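Local coordinates for protein phosphoribosyl-AMP cyclohydrolase (Medicago truncatula, PDB 7BGM) that probably catalyses two successive steps of histidine biosynthesis, hydrolysing phosphoribosyl-ATP to phosphoribosyl-AMP and diphosphate and then opening the adenine ring of the product, at residues Lys153-Asn158 with Val193-Met198; Ser133-Arg138 with Ala197-Ala202; Leu157-Leu162 with Leu201-Val206; Lys16-Ala21 with Tyr54-Ser59; Phe110-Leu113 with Val118-Asn121. All blocks are in the same frame, centred on the assembly; numbering follows the deposited sequence.

Interaction 1 of 5, residues Lys153-Asn158 with Val193-Met198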
# COMPACT_ATOMS: atom_id res chain seq x y z
N LYS A 153 -23.84 5.86 -8.45
CA LYS A 153 -24.14 6.63 -9.65
C LYS A 153 -25.09 7.78 -9.35
O LYS A 153 -24.98 8.85 -9.96
CB LYS A 153 -24.73 5.70 -10.72
CG LYS A 153 -24.86 6.33 -12.10
CD LYS A 153 -23.50 6.71 -12.69
CE LYS A 153 -23.63 7.13 -14.15
NZ LYS A 153 -22.35 7.56 -14.77
N ARG A 154 -26.02 7.60 -8.40
CA ARG A 154 -26.94 8.67 -8.02
C ARG A 154 -26.18 9.89 -7.50
O ARG A 154 -26.54 11.03 -7.80
CB ARG A 154 -27.93 8.18 -6.96
CG ARG A 154 -28.86 7.05 -7.38
CD ARG A 154 -29.64 6.49 -6.18
NE ARG A 154 -30.81 7.29 -5.83
CZ ARG A 154 -30.82 8.30 -4.96
NH1 ARG A 154 -29.72 8.65 -4.33
NH2 ARG A 154 -31.95 8.95 -4.72
N LEU A 155 -25.13 9.66 -6.70
CA LEU A 155 -24.37 10.77 -6.13
C LEU A 155 -23.51 11.46 -7.18
O LEU A 155 -23.32 12.68 -7.13
CB LEU A 155 -23.50 10.27 -4.99
CG LEU A 155 -24.23 9.80 -3.73
CD1 LEU A 155 -23.25 9.11 -2.80
CD2 LEU A 155 -24.87 10.98 -3.03
N LEU A 156 -23.00 10.70 -8.15
CA LEU A 156 -22.21 11.29 -9.22
C LEU A 156 -23.03 12.22 -10.09
O LEU A 156 -22.46 13.10 -10.74
CB LEU A 156 -21.60 10.19 -10.09
CG LEU A 156 -20.45 9.43 -9.45
CD1 LEU A 156 -20.20 8.13 -10.22
CD2 LEU A 156 -19.21 10.31 -9.43
N LEU A 157 -24.35 12.03 -10.11
CA LEU A 157 -25.26 12.80 -10.95
C LEU A 157 -26.10 13.80 -10.16
O LEU A 157 -27.13 14.26 -10.66
CB LEU A 157 -26.18 11.87 -11.75
CG LEU A 157 -25.52 11.00 -12.82
CD1 LEU A 157 -26.54 10.03 -13.37
CD2 LEU A 157 -24.94 11.85 -13.94
N ASN A 158 -25.69 14.14 -8.94
CA ASN A 158 -26.47 15.12 -8.18
C ASN A 158 -25.51 15.76 -7.17
O ASN A 158 -25.43 15.33 -6.02
CB ASN A 158 -27.66 14.48 -7.50
CG ASN A 158 -28.53 15.48 -6.76
OD1 ASN A 158 -28.20 16.67 -6.66
ND2 ASN A 158 -29.64 15.00 -6.22
N VAL A 193 -17.63 9.30 5.68
CA VAL A 193 -16.97 10.51 5.20
C VAL A 193 -16.09 10.18 4.01
O VAL A 193 -16.14 10.86 2.97
CB VAL A 193 -16.14 11.15 6.34
CG1 VAL A 193 -15.28 12.29 5.81
CG2 VAL A 193 -17.07 11.65 7.44
N LEU A 194 -15.26 9.14 4.13
CA LEU A 194 -14.34 8.80 3.06
C LEU A 194 -15.09 8.49 1.77
O LEU A 194 -14.72 8.98 0.70
CB LEU A 194 -13.48 7.60 3.46
CG LEU A 194 -12.16 7.91 4.14
CD1 LEU A 194 -11.47 6.60 4.34
CD2 LEU A 194 -11.34 8.83 3.24
N TYR A 195 -16.12 7.65 1.86
CA TYR A 195 -16.83 7.25 0.65
C TYR A 195 -17.40 8.47 -0.07
O TYR A 195 -17.17 8.66 -1.27
CB TYR A 195 -17.93 6.25 1.00
CG TYR A 195 -18.95 6.06 -0.08
CD1 TYR A 195 -18.66 5.30 -1.20
CD2 TYR A 195 -20.22 6.63 0.02
CE1 TYR A 195 -19.61 5.11 -2.20
CE2 TYR A 195 -21.17 6.45 -0.98
CZ TYR A 195 -20.85 5.69 -2.08
OH TYR A 195 -21.79 5.51 -3.07
N HIS A 196 -18.13 9.33 0.64
CA HIS A 196 -18.75 10.47 -0.02
C HIS A 196 -17.70 11.46 -0.52
O HIS A 196 -17.82 12.00 -1.63
CB HIS A 196 -19.75 11.13 0.92
CG HIS A 196 -20.97 10.30 1.16
ND1 HIS A 196 -21.08 9.40 2.20
CD2 HIS A 196 -22.14 10.21 0.47
CE1 HIS A 196 -22.26 8.81 2.15
NE2 HIS A 196 -22.92 9.29 1.11
N ALA A 197 -16.64 11.68 0.26
CA ALA A 197 -15.58 12.55 -0.23
C ALA A 197 -14.97 11.98 -1.50
O ALA A 197 -14.69 12.73 -2.45
CB ALA A 197 -14.51 12.75 0.84
N MET A 198 -14.76 10.66 -1.56
CA MET A 198 -14.15 10.09 -2.75
C MET A 198 -15.05 10.21 -3.98
O MET A 198 -14.54 10.25 -5.11
CB MET A 198 -13.74 8.65 -2.48
CG MET A 198 -12.47 8.65 -1.68
SD MET A 198 -12.08 7.04 -1.06
CE MET A 198 -11.61 6.26 -2.60

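Interaction 2 of 5, residues Ser133-Arg138 with Ala197-Ala202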
# COMPACT_ATOMS: atom_id res chain seq x y z
N SER A 133 -11.34 2.78 -7.67
CA SER A 133 -11.57 2.21 -8.99
C SER A 133 -13.06 1.96 -9.25
O SER A 133 -13.57 2.24 -10.35
CB SER A 133 -10.75 0.93 -9.12
OG SER A 133 -10.94 0.30 -10.36
N THR A 134 -13.77 1.43 -8.26
CA THR A 134 -15.20 1.19 -8.40
C THR A 134 -15.95 2.48 -8.72
O THR A 134 -16.79 2.51 -9.62
CB THR A 134 -15.74 0.55 -7.12
OG1 THR A 134 -15.21 -0.77 -7.01
CG2 THR A 134 -17.26 0.49 -7.13
N ILE A 135 -15.64 3.56 -8.01
CA ILE A 135 -16.31 4.83 -8.26
C ILE A 135 -16.04 5.32 -9.68
O ILE A 135 -16.95 5.81 -10.37
CB ILE A 135 -15.87 5.86 -7.21
CG1 ILE A 135 -16.39 5.45 -5.83
CG2 ILE A 135 -16.33 7.26 -7.61
CD1 ILE A 135 -15.73 6.24 -4.69
N SER A 136 -14.79 5.23 -10.12
CA SER A 136 -14.41 5.64 -11.46
C SER A 136 -15.19 4.85 -12.51
O SER A 136 -15.72 5.42 -13.48
CB SER A 136 -12.89 5.47 -11.64
OG SER A 136 -12.45 5.85 -12.93
N GLN A 137 -15.31 3.54 -12.31
CA GLN A 137 -16.11 2.72 -13.22
C GLN A 137 -17.56 3.17 -13.25
O GLN A 137 -18.17 3.20 -14.32
CB GLN A 137 -16.01 1.26 -12.83
CG GLN A 137 -14.62 0.72 -12.88
CD GLN A 137 -14.56 -0.71 -12.39
OE1 GLN A 137 -15.37 -1.54 -12.79
NE2 GLN A 137 -13.62 -1.00 -11.50
N ARG A 138 -18.14 3.51 -12.09
CA ARG A 138 -19.51 4.01 -12.08
C ARG A 138 -19.62 5.33 -12.84
O ARG A 138 -20.60 5.57 -13.55
CB ARG A 138 -20.01 4.20 -10.64
CG ARG A 138 -19.91 2.96 -9.78
CD ARG A 138 -21.13 2.07 -9.90
NE ARG A 138 -20.89 0.77 -9.27
CZ ARG A 138 -20.83 0.55 -7.96
NH1 ARG A 138 -21.00 1.54 -7.09
NH2 ARG A 138 -20.60 -0.68 -7.50
N ALA A 197 -16.64 11.68 0.26
CA ALA A 197 -15.58 12.55 -0.23
C ALA A 197 -14.97 11.98 -1.50
O ALA A 197 -14.69 12.73 -2.45
CB ALA A 197 -14.51 12.75 0.84
N MET A 198 -14.76 10.66 -1.56
CA MET A 198 -14.15 10.09 -2.75
C MET A 198 -15.05 10.21 -3.98
O MET A 198 -14.54 10.25 -5.11
CB MET A 198 -13.74 8.65 -2.48
CG MET A 198 -12.47 8.65 -1.68
SD MET A 198 -12.08 7.04 -1.06
CE MET A 198 -11.61 6.26 -2.60
N VAL A 199 -16.37 10.25 -3.80
CA VAL A 199 -17.24 10.53 -4.94
C VAL A 199 -17.00 11.94 -5.47
O VAL A 199 -16.93 12.15 -6.70
CB VAL A 199 -18.72 10.29 -4.58
CG1 VAL A 199 -19.63 10.60 -5.79
CG2 VAL A 199 -18.91 8.85 -4.10
N LEU A 200 -16.84 12.91 -4.57
CA LEU A 200 -16.49 14.27 -5.00
C LEU A 200 -15.13 14.30 -5.68
O LEU A 200 -14.96 14.97 -6.71
CB LEU A 200 -16.53 15.23 -3.80
CG LEU A 200 -16.18 16.70 -4.05
CD1 LEU A 200 -16.94 17.63 -3.06
CD2 LEU A 200 -14.68 16.98 -3.94
N LEU A 201 -14.13 13.57 -5.14
CA LEU A 201 -12.84 13.52 -5.83
C LEU A 201 -12.99 13.02 -7.26
O LEU A 201 -12.35 13.55 -8.18
CB LEU A 201 -11.86 12.63 -5.07
CG LEU A 201 -11.44 13.06 -3.66
CD1 LEU A 201 -10.37 12.11 -3.13
CD2 LEU A 201 -10.92 14.50 -3.66
N ALA A 202 -13.84 12.00 -7.46
CA ALA A 202 -14.04 11.49 -8.81
C ALA A 202 -14.62 12.55 -9.74
O ALA A 202 -14.19 12.68 -10.90
CB ALA A 202 -14.96 10.27 -8.77

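Interaction 3 of 5, residues Leu157-Leu162 with Leu201-Val206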
# COMPACT_ATOMS: atom_id res chain seq x y z
N LEU A 157 -24.35 12.03 -10.11
CA LEU A 157 -25.26 12.80 -10.95
C LEU A 157 -26.10 13.80 -10.16
O LEU A 157 -27.13 14.26 -10.66
CB LEU A 157 -26.18 11.87 -11.75
CG LEU A 157 -25.52 11.00 -12.82
CD1 LEU A 157 -26.54 10.03 -13.37
CD2 LEU A 157 -24.94 11.85 -13.94
N ASN A 158 -25.69 14.14 -8.94
CA ASN A 158 -26.47 15.12 -8.18
C ASN A 158 -25.51 15.76 -7.17
O ASN A 158 -25.43 15.33 -6.02
CB ASN A 158 -27.66 14.48 -7.50
CG ASN A 158 -28.53 15.48 -6.76
OD1 ASN A 158 -28.20 16.67 -6.66
ND2 ASN A 158 -29.64 15.00 -6.22
N ASP A 159 -24.80 16.81 -7.63
CA ASP A 159 -23.84 17.54 -6.80
C ASP A 159 -24.43 17.99 -5.47
O ASP A 159 -23.73 18.00 -4.44
CB ASP A 159 -23.34 18.77 -7.57
CG ASP A 159 -22.32 18.43 -8.63
OD1 ASP A 159 -21.99 17.23 -8.80
OD2 ASP A 159 -21.84 19.37 -9.30
N LYS A 160 -25.69 18.41 -5.47
CA LYS A 160 -26.26 19.01 -4.27
C LYS A 160 -26.58 17.96 -3.22
O LYS A 160 -26.34 18.17 -2.03
CB LYS A 160 -27.51 19.84 -4.62
CG LYS A 160 -27.22 21.01 -5.55
CD LYS A 160 -25.80 21.60 -5.37
CE LYS A 160 -25.67 22.51 -4.15
NZ LYS A 160 -24.29 22.44 -3.55
N LEU A 161 -27.11 16.81 -3.64
CA LEU A 161 -27.24 15.68 -2.73
C LEU A 161 -25.88 15.29 -2.18
O LEU A 161 -25.73 15.04 -0.97
CB LEU A 161 -27.91 14.50 -3.44
CG LEU A 161 -27.98 13.16 -2.71
CD1 LEU A 161 -28.73 13.30 -1.40
CD2 LEU A 161 -28.64 12.11 -3.59
N LEU A 162 -24.85 15.25 -3.04
CA LEU A 162 -23.53 14.78 -2.61
C LEU A 162 -22.92 15.71 -1.57
O LEU A 162 -22.40 15.25 -0.54
CB LEU A 162 -22.59 14.65 -3.81
CG LEU A 162 -21.14 14.25 -3.49
CD1 LEU A 162 -21.04 12.89 -2.80
CD2 LEU A 162 -20.29 14.28 -4.76
N LEU A 201 -14.13 13.57 -5.14
CA LEU A 201 -12.84 13.52 -5.83
C LEU A 201 -12.99 13.02 -7.26
O LEU A 201 -12.35 13.55 -8.18
CB LEU A 201 -11.86 12.63 -5.07
CG LEU A 201 -11.44 13.06 -3.66
CD1 LEU A 201 -10.37 12.11 -3.13
CD2 LEU A 201 -10.92 14.50 -3.66
N ALA A 202 -13.84 12.00 -7.46
CA ALA A 202 -14.04 11.49 -8.81
C ALA A 202 -14.62 12.55 -9.74
O ALA A 202 -14.19 12.68 -10.90
CB ALA A 202 -14.96 10.27 -8.77
N LEU A 203 -15.59 13.33 -9.24
CA LEU A 203 -16.17 14.39 -10.06
C LEU A 203 -15.13 15.47 -10.41
O LEU A 203 -15.22 16.07 -11.50
CB LEU A 203 -17.37 15.00 -9.34
CG LEU A 203 -18.59 14.08 -9.17
CD1 LEU A 203 -19.67 14.72 -8.32
CD2 LEU A 203 -19.14 13.67 -10.55
N LYS A 204 -14.15 15.71 -9.54
CA LYS A 204 -13.12 16.72 -9.75
C LYS A 204 -11.86 16.18 -10.43
O LYS A 204 -10.91 16.95 -10.66
CB LYS A 204 -12.72 17.37 -8.42
CG LYS A 204 -13.87 18.12 -7.73
CD LYS A 204 -14.43 19.29 -8.58
CE LYS A 204 -13.39 20.38 -8.82
NZ LYS A 204 -13.92 21.53 -9.68
N ASP A 205 -11.82 14.88 -10.74
CA ASP A 205 -10.68 14.26 -11.43
C ASP A 205 -9.44 14.29 -10.54
O ASP A 205 -8.32 14.48 -11.02
CB ASP A 205 -10.42 14.95 -12.78
CG ASP A 205 -9.57 14.10 -13.72
OD1 ASP A 205 -9.45 12.88 -13.48
OD2 ASP A 205 -9.03 14.66 -14.70
N VAL A 206 -9.63 14.10 -9.23
CA VAL A 206 -8.54 14.06 -8.26
C VAL A 206 -8.35 12.62 -7.80
O VAL A 206 -9.31 11.95 -7.42
CB VAL A 206 -8.81 14.98 -7.05
CG1 VAL A 206 -7.70 14.82 -6.03
CG2 VAL A 206 -8.86 16.42 -7.54

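Interaction 4 of 5, residues Lys16-Ala21 with Tyr54-Ser59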
# COMPACT_ATOMS: atom_id res chain seq x y z
N LYS A 16 24.53 -16.13 -5.79
CA LYS A 16 24.85 -15.37 -6.99
C LYS A 16 25.12 -13.91 -6.68
O LYS A 16 25.23 -13.09 -7.60
CB LYS A 16 23.73 -15.50 -8.02
CG LYS A 16 23.63 -16.88 -8.62
CD LYS A 16 24.94 -17.28 -9.28
CE LYS A 16 24.86 -18.67 -9.89
NZ LYS A 16 26.18 -19.14 -10.39
N GLY A 17 25.22 -13.56 -5.39
CA GLY A 17 25.44 -12.19 -4.99
C GLY A 17 24.22 -11.30 -5.06
O GLY A 17 24.38 -10.08 -5.11
N LEU A 18 23.00 -11.86 -5.03
CA LEU A 18 21.77 -11.09 -5.23
C LEU A 18 20.89 -11.09 -3.98
O LEU A 18 20.93 -12.02 -3.15
CB LEU A 18 20.95 -11.63 -6.42
CG LEU A 18 21.71 -11.68 -7.75
CD1 LEU A 18 20.85 -12.28 -8.84
CD2 LEU A 18 22.11 -10.28 -8.09
N ALA A 19 20.12 -10.02 -3.84
CA ALA A 19 18.99 -9.96 -2.93
C ALA A 19 17.74 -9.57 -3.73
O ALA A 19 17.83 -9.00 -4.82
CB ALA A 19 19.24 -8.94 -1.82
N VAL A 20 16.56 -9.88 -3.20
CA VAL A 20 15.30 -9.47 -3.84
C VAL A 20 15.11 -7.99 -3.57
O VAL A 20 15.31 -7.53 -2.44
CB VAL A 20 14.12 -10.28 -3.28
CG1 VAL A 20 12.77 -9.67 -3.70
CG2 VAL A 20 14.21 -11.73 -3.73
N ALA A 21 14.75 -7.23 -4.60
CA ALA A 21 14.43 -5.81 -4.43
C ALA A 21 13.03 -5.52 -4.93
O ALA A 21 12.71 -5.77 -6.10
CB ALA A 21 15.44 -4.89 -5.15
N TYR A 54 19.75 -5.42 -10.88
CA TYR A 54 20.62 -6.27 -11.69
C TYR A 54 19.77 -7.23 -12.50
O TYR A 54 18.97 -7.98 -11.93
CB TYR A 54 21.58 -7.05 -10.81
CG TYR A 54 22.56 -7.92 -11.55
CD1 TYR A 54 23.73 -7.38 -12.09
CD2 TYR A 54 22.34 -9.28 -11.69
CE1 TYR A 54 24.64 -8.18 -12.76
CE2 TYR A 54 23.26 -10.09 -12.37
CZ TYR A 54 24.39 -9.53 -12.90
OH TYR A 54 25.31 -10.32 -13.56
N SER A 55 19.94 -7.24 -13.82
CA SER A 55 19.20 -8.17 -14.68
C SER A 55 19.92 -9.51 -14.73
O SER A 55 21.08 -9.58 -15.16
CB SER A 55 19.02 -7.60 -16.09
OG SER A 55 18.67 -8.62 -17.02
N ARG A 56 19.25 -10.57 -14.29
CA ARG A 56 19.85 -11.90 -14.37
C ARG A 56 20.04 -12.33 -15.82
O ARG A 56 21.07 -12.92 -16.16
CB ARG A 56 18.99 -12.92 -13.61
CG ARG A 56 18.92 -12.63 -12.11
CD ARG A 56 18.00 -13.59 -11.38
NE ARG A 56 16.62 -13.49 -11.86
CZ ARG A 56 15.64 -14.31 -11.48
NH1 ARG A 56 15.89 -15.28 -10.61
NH2 ARG A 56 14.41 -14.15 -11.96
N SER A 57 19.08 -12.03 -16.69
CA SER A 57 19.19 -12.50 -18.08
C SER A 57 20.27 -11.75 -18.84
O SER A 57 20.95 -12.33 -19.69
CB SER A 57 17.85 -12.36 -18.80
OG SER A 57 17.45 -11.00 -18.86
N ARG A 58 20.43 -10.46 -18.57
CA ARG A 58 21.42 -9.64 -19.27
C ARG A 58 22.74 -9.52 -18.52
O ARG A 58 23.69 -8.95 -19.06
CB ARG A 58 20.84 -8.25 -19.56
CG ARG A 58 19.60 -8.29 -20.46
CD ARG A 58 19.41 -7.00 -21.25
NE ARG A 58 18.19 -7.02 -22.04
CZ ARG A 58 17.54 -5.93 -22.44
NH1 ARG A 58 18.00 -4.72 -22.13
NH2 ARG A 58 16.42 -6.04 -23.15
N SER A 59 22.82 -10.09 -17.32
CA SER A 59 23.99 -9.97 -16.45
C SER A 59 24.50 -8.53 -16.38
O SER A 59 25.68 -8.25 -16.56
CB SER A 59 25.11 -10.91 -16.91
OG SER A 59 24.70 -12.26 -16.80

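Interaction 5 of 5, residues Phe110-Leu113 with Val118-Asn121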
# COMPACT_ATOMS: atom_id res chain seq x y z
N PHE A 110 -7.21 -15.78 -9.38
CA PHE A 110 -8.51 -16.34 -9.01
C PHE A 110 -9.53 -16.22 -10.14
O PHE A 110 -10.51 -16.97 -10.15
CB PHE A 110 -9.02 -15.66 -7.74
CG PHE A 110 -8.29 -16.07 -6.49
CD1 PHE A 110 -7.25 -16.97 -6.55
CD2 PHE A 110 -8.66 -15.56 -5.26
CE1 PHE A 110 -6.57 -17.35 -5.39
CE2 PHE A 110 -8.00 -15.94 -4.11
CZ PHE A 110 -6.96 -16.83 -4.17
N ASP A 111 -9.31 -15.31 -11.09
CA ASP A 111 -10.24 -15.14 -12.21
C ASP A 111 -10.30 -16.38 -13.09
O ASP A 111 -11.38 -16.77 -13.55
CB ASP A 111 -9.84 -13.92 -13.04
CG ASP A 111 -10.38 -12.62 -12.48
OD1 ASP A 111 -11.11 -12.65 -11.47
OD2 ASP A 111 -10.09 -11.55 -13.07
N LEU A 112 -9.15 -17.01 -13.34
CA LEU A 112 -9.10 -18.16 -14.24
C LEU A 112 -9.92 -19.36 -13.75
O LEU A 112 -10.11 -20.31 -14.51
CB LEU A 112 -7.63 -18.57 -14.48
CG LEU A 112 -6.81 -17.75 -15.50
CD1 LEU A 112 -5.36 -18.23 -15.55
CD2 LEU A 112 -7.44 -17.80 -16.90
N LEU A 113 -10.41 -19.34 -12.51
CA LEU A 113 -11.22 -20.43 -11.97
C LEU A 113 -12.73 -20.18 -12.08
O LEU A 113 -13.51 -21.01 -11.61
CB LEU A 113 -10.83 -20.69 -10.51
CG LEU A 113 -9.36 -20.56 -10.08
CD1 LEU A 113 -9.18 -20.96 -8.61
CD2 LEU A 113 -8.41 -21.35 -10.98
N VAL A 118 -13.63 -16.33 -20.47
CA VAL A 118 -13.27 -14.93 -20.60
C VAL A 118 -12.02 -14.72 -19.75
O VAL A 118 -11.77 -15.48 -18.80
CB VAL A 118 -14.44 -14.01 -20.16
CG1 VAL A 118 -14.69 -14.10 -18.64
CG2 VAL A 118 -14.20 -12.55 -20.60
N GLU A 119 -11.22 -13.72 -20.10
CA GLU A 119 -10.12 -13.29 -19.25
C GLU A 119 -10.17 -11.78 -19.14
O GLU A 119 -10.76 -11.10 -19.99
CB GLU A 119 -8.76 -13.72 -19.82
CG GLU A 119 -8.60 -15.21 -20.01
CD GLU A 119 -7.41 -15.54 -20.86
OE1 GLU A 119 -6.31 -15.15 -20.50
OE2 GLU A 119 -7.59 -16.15 -21.93
N GLY A 120 -9.58 -11.25 -18.07
CA GLY A 120 -9.55 -9.82 -17.89
C GLY A 120 -8.48 -9.40 -16.91
O GLY A 120 -8.56 -9.71 -15.71
N ASN A 121 -7.47 -8.69 -17.39
CA ASN A 121 -6.44 -8.20 -16.49
C ASN A 121 -6.95 -7.01 -15.69
O ASN A 121 -7.85 -6.28 -16.10
CB ASN A 121 -5.17 -7.83 -17.28
CG ASN A 121 -4.36 -9.08 -17.70
OD1 ASN A 121 -4.58 -10.18 -17.19
ND2 ASN A 121 -3.47 -8.91 -18.65

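Interaction 1 of 5, residues Lys153-Asn158 with Val193-Met198
The phenol oxygen of Y195 is hydrogen-bonded to OG1 of T152, just ahead of segment 153-158, and Y195 OH also lies 3.9 Å from L155 CD1. The contact belongs to the all-helical MazG-type pyrophosphohydrolase domain and joins the short helix 151-156 to the long helix 183-204. L155 carries it alone on its side. Its CG stands anti to the carbonyl carbon (chi1 -68°), and from there one methyl, CD1, advances to the two rings of the facing helix. L155 CD1 lies 3.6 Å from H196 CD2 and 3.8 Å from Y195 CE2, approaching both rings obliquely.

The two rings come from adjacent residues yet are turned hard against each other: Y195 CD2 stands 3.6 Å above the imidazole plane of H196, over its centre, while H196 CE1 lies at the edge of the phenol ring, in its plane. H196 ND1 is hydrogen-bonded to the backbone oxygen of D192, a residue of a zinc site, which limits the rotation of the imidazole. Y195 and T152 have both been seen to bind AMP in this protein, so L155 packs beside residues of an AMP site, which is empty in this chain. K153, at the outer side of the short helix, uses NZ to hold R138 O and E141 O.

Interaction 2 of 5, residues Ser133-Arg138 with Ala197-Ala202
Helices 127-140 and 183-204 run in the same general direction where I135 meets M198, V199 and A202, with segment axes inclined by 51° (signed crossing angle -51°) and 9.8 Å apart at closest approach. They are two of the packed helices of the MazG-type pyrophosphohydrolase fold, and the CA atoms come nearest at I135 and V199, 6.7 Å apart.

I135 supplies all the touching atoms of its helix, dividing them between two branches. CG2, anti to the backbone N, drops onto the small side chain of A202, with I135 CG2 and A202 CB 3.5 Å apart; A202 offers only its CB to this methyl. The longer branch, CG1 to CD1, leaves beside the backbone N and stays extended, and its tip reaches back toward the earlier turn, at M198 and V199. There I135 CD1 rests 3.8 Å from M198 CB, the isoleucine and methionine side chains crossing at about a right angle. The same methyl is a looser 4.2 Å from V199 CG2. M198 turns at its thioether (chi3 71°) and spreads over L128, L131 and E132 of helix 127-140, widening the apolar seam beyond I135.

Away from this seam, R138 of the AMP site folds back on its own helix and packs on T152 and L156. T134 CG2 lies 3.5 Å above one face of its guanidinium, offset toward the rim. A turn apart on the solvent side, Q137 NE2 donates to S133 OG at 3.2 Å, the hydroxyl close to the amide plane.

Interaction 3 of 5, residues Leu157-Leu162 with Leu201-Val206
L203 projects from the last turn of helix 183-204 straight at the start of helix 159-178. Its CB points toward the other segment, and CG, anti to the carbonyl carbon (chi1 -66°), still lies behind the line of contact; of the two methyls, CD1 makes the contact with 157-162. CD1 wedges between two partners, with L203 CD1 3.6 Å from L162 CD2, these two leucines meeting tip to tip, and L203 CD1 3.5 Å from D159 OD1, a methyl resting against a carboxylate oxygen in van der Waals contact only. CD2 turns to L156 of helix 151-156. L162 is buried and continues the seam onto V199 and L200. D159 sits in the first turn of its helix, where the helix end would probably favour its negative charge, and packs against L177 of the second subunit.

Both ends are finished by standard devices. N158 OD1 makes weak capping bonds to L161 N and K160 N, the former nearly straight at 176°. After L203, V206 N returns to L201 O while D205, at positive phi, sends its N to A202 O. An N-cap begins one helix and a Schellman motif ends the other, in the helical MazG-type fold.

Interaction 4 of 5, residues Lys16-Ala21 with Tyr54-Ser59
The phenol ring of Y54 and the isobutyl group of L18 meet at about a right angle, L18 CD2 approaching the ring obliquely with Y54 CD2 3.7 Å away. The guanidinium of R56, the other flat group, lies beyond the contact; it is the aliphatic part of this arginine that joins in. The second methyl of the leucine takes that side, with L18 CD1 3.8 Å from R56 CG and 4.0 Å from R56 CD. L18 therefore spreads its two methyls like a fork, one for the tyrosine and one for the arginine stem.

Y54 reaches back toward L18 because its CG is anti to the backbone N (chi1 -178°). R56 NH2 makes a weak, long ion pair with D84, a zinc ligand, of the second subunit. F36 of strand 31-37 touches both L18 and R56; this strand bonds through its backbone to A19 by A37 and to Y54 by F36, so it bridges the two segments.

Past Y54 the chain turns sharply: S55 OG accepts from R58 N at 3.0 Å, an ST motif, and is also reached by S57 OG. The turn closes the beta hairpin of strands 52-55 and 60-63 in the cyclohydrolase domain, not far from W62 of the AMP site.

Interaction 5 of 5, residues Phe110-Leu113 with Val118-Asn121
D111 and L112 stand side by side on one turn of chain and address the opposite segment at different places. L112 CD2 touches the stem of E119, at 4.2 Å from E119 CG, while the glutamate carboxylate lies farther off; this is a loose methyl-to-methylene contact on an exposed surface. L112 leaves its backbone across the direction of the other segment, but its CD2 methyl comes nearer.

D111 sets out toward residues 118-121. Its CG lies anti to the carbonyl carbon (chi1 -85°), and the carboxylate faces the backbone of G120, with D111 OD2 3.6 Å from G120 O. Two oxygens are brought near each other here, so this is proximity and not a bond. The other carboxylate oxygen, OD1, makes a long, weak ion pair with K114 NZ in the connecting loop.

Residues 110-112 have helical backbone angles, with a weak bond from L113 N to F110 O, whereas 118-121 is irregular and largely extended. The segments are two arms of the linking loop between strand 105-108 and helix 127-140. N121 leans back on Y106 and T107 of that strand, and F110, L112 and L113 pack on H75, L7 and A3 of the second subunit, respectively.

Overall arrangement
From the N terminus, interaction 4 comes first, closing the loop from 16-21 to 54-59 in the cyclohydrolase domain. Interaction 5 follows as a short closure in the linker between the last strand and helix 127-140. The remaining three share helix 183-204. Interaction 2 spans from helix 127-140, and interaction 1, from helix 151-156, falls within that span; interaction 3, from helix 159-178, begins inside it and ends beyond it, so its loop crosses both. Their centres lie within about 8 Å of one another, and they touch through L155, L156, L162 and V199. Interaction 4 is about 46 Å from interaction 1, centre to centre, on the opposite side of the chain's centre.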